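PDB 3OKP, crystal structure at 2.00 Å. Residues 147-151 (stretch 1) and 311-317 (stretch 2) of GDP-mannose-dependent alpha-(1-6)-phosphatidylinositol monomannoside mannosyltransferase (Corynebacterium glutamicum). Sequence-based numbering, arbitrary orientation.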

# COMPACT_ATOMS: atom_id res chain seq x y z
N ILE A 147 -5.16 -8.01 -1.11
CA ILE A 147 -4.18 -7.28 -0.29
C ILE A 147 -4.27 -7.55 1.22
O ILE A 147 -3.27 -7.47 1.94
N SER A 148 -5.48 -7.87 1.70
CA SER A 148 -5.69 -8.17 3.12
C SER A 148 -6.82 -9.18 3.33
O SER A 148 -7.69 -9.33 2.47
N GLN A 149 -6.80 -9.85 4.48
CA GLN A 149 -7.89 -10.74 4.87
C GLN A 149 -9.21 -9.98 4.98
O GLN A 149 -10.28 -10.54 4.74
N TYR A 150 -9.11 -8.69 5.34
CA TYR A 150 -10.28 -7.81 5.38
C TYR A 150 -10.95 -7.67 4.01
O TYR A 150 -12.16 -7.91 3.89
N THR A 151 -10.19 -7.26 3.00
CA THR A 151 -10.76 -7.07 1.66
C THR A 151 -11.32 -8.37 1.11
O THR A 151 -12.41 -8.38 0.52
N SER A 311 -9.37 0.23 11.46
CA SER A 311 -9.97 0.21 10.12
C SER A 311 -9.43 -0.87 9.19
O SER A 311 -8.21 -0.98 9.01
N GLY A 312 -10.34 -1.64 8.62
CA GLY A 312 -10.01 -2.60 7.56
C GLY A 312 -8.86 -3.54 7.83
O GLY A 312 -8.89 -4.31 8.79
N GLY A 313 -7.85 -3.48 6.97
CA GLY A 313 -6.68 -4.35 7.08
C GLY A 313 -5.53 -3.79 7.91
O GLY A 313 -4.49 -4.43 8.03
N ALA A 314 -5.72 -2.60 8.48
CA ALA A 314 -4.69 -1.95 9.30
C ALA A 314 -4.10 -2.82 10.42
O ALA A 314 -2.88 -2.88 10.56
N PRO A 315 -4.96 -3.50 11.23
CA PRO A 315 -4.41 -4.35 12.29
C PRO A 315 -3.54 -5.51 11.78
O PRO A 315 -2.70 -6.03 12.53
N GLU A 316 -3.73 -5.91 10.52
CA GLU A 316 -2.98 -7.02 9.91
C GLU A 316 -1.51 -6.69 9.66
O GLU A 316 -0.71 -7.60 9.40
N THR A 317 -1.16 -5.41 9.72
CA THR A 317 0.22 -4.97 9.44
C THR A 317 1.16 -5.13 10.63
O THR A 317 2.38 -5.19 10.45

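The contact pairs the start of a helix with a glycine turn, and a single carboxylate does most of the polar work. Glu316 points toward the helix; chi1 m and chi2 t extend the chain, and chi3 near 47° sets the carboxylate so that each oxygen takes one backbone NH. Gln149 N donates to Glu316 OE1 at 2.8 Å and Tyr150 N to Glu316 OE2 at 3.0 Å, amides that the first turn of a helix cannot pair internally.

The third amide is served locally. Ser148, the N-cap, is in the p rotamer, which brings its OG within 3.3 Å of Thr151 N as a capping bond, while its CB packs 3.5 Å from Glu316 OE1.

Tyr150 points toward the turn with chi1 t and chi2 83°, laying one ring face under Gly312: the CA sits 3.4 Å from the centroid of the Tyr150 ring, almost on its normal, a CH-pi contact. Gly312 also has a positive phi, which suits glycine in this type II' turn. At Gly313 the reason is steric, since an ideal CB would lie 2.8 Å from Ser148 CB, a clash.

Gln149, m at chi1 and chi2, sends its end away, leaving its CB 3.6 Å from Glu316 OE1. Ala314 points away, and Thr317, in p, bonds back from OG1 to Ala314 O at 2.7 Å.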

# COMPACT_ATOMS: atom_id res chain seq x y z
CB ILE A 147 -4.19 -5.75 -0.58
CG1 ILE A 147 -5.50 -5.10 -0.12
CG2 ILE A 147 -3.92 -5.48 -2.07
CD1 ILE A 147 -5.47 -3.58 -0.06
CB SER A 148 -5.97 -6.89 3.91
OG SER A 148 -7.13 -6.23 3.42
CB GLN A 149 -7.58 -11.46 6.18
CG GLN A 149 -6.42 -12.45 6.10
CD GLN A 149 -6.66 -13.60 5.12
OE1 GLN A 149 -5.73 -14.04 4.44
NE2 GLN A 149 -7.90 -14.07 5.04
CB TYR A 150 -9.92 -6.43 5.93
CG TYR A 150 -11.11 -5.49 5.93
CD1 TYR A 150 -12.04 -5.52 6.96
CD2 TYR A 150 -11.32 -4.60 4.87
CE1 TYR A 150 -13.14 -4.68 6.97
CE2 TYR A 150 -12.43 -3.75 4.86
CZ TYR A 150 -13.33 -3.80 5.92
OH TYR A 150 -14.43 -2.97 5.93
CB THR A 151 -9.76 -6.44 0.64
OG1 THR A 151 -8.62 -7.29 0.48
CG2 THR A 151 -9.32 -5.05 1.11
CB SER A 311 -9.81 1.57 9.44
OG SER A 311 -10.51 1.60 8.20
CB ALA A 314 -5.19 -0.61 9.87
CB PRO A 315 -5.66 -4.89 13.00
CG PRO A 315 -6.74 -3.92 12.67
CD PRO A 315 -6.43 -3.50 11.26
CB GLU A 316 -3.64 -7.47 8.60
CG GLU A 316 -5.05 -8.03 8.74
CD GLU A 316 -5.70 -8.34 7.40
OE1 GLU A 316 -5.05 -8.97 6.54
OE2 GLU A 316 -6.87 -7.94 7.20
CB THR A 317 0.27 -3.50 8.97
OG1 THR A 317 -0.22 -2.65 10.01
CG2 THR A 317 -0.55 -3.29 7.70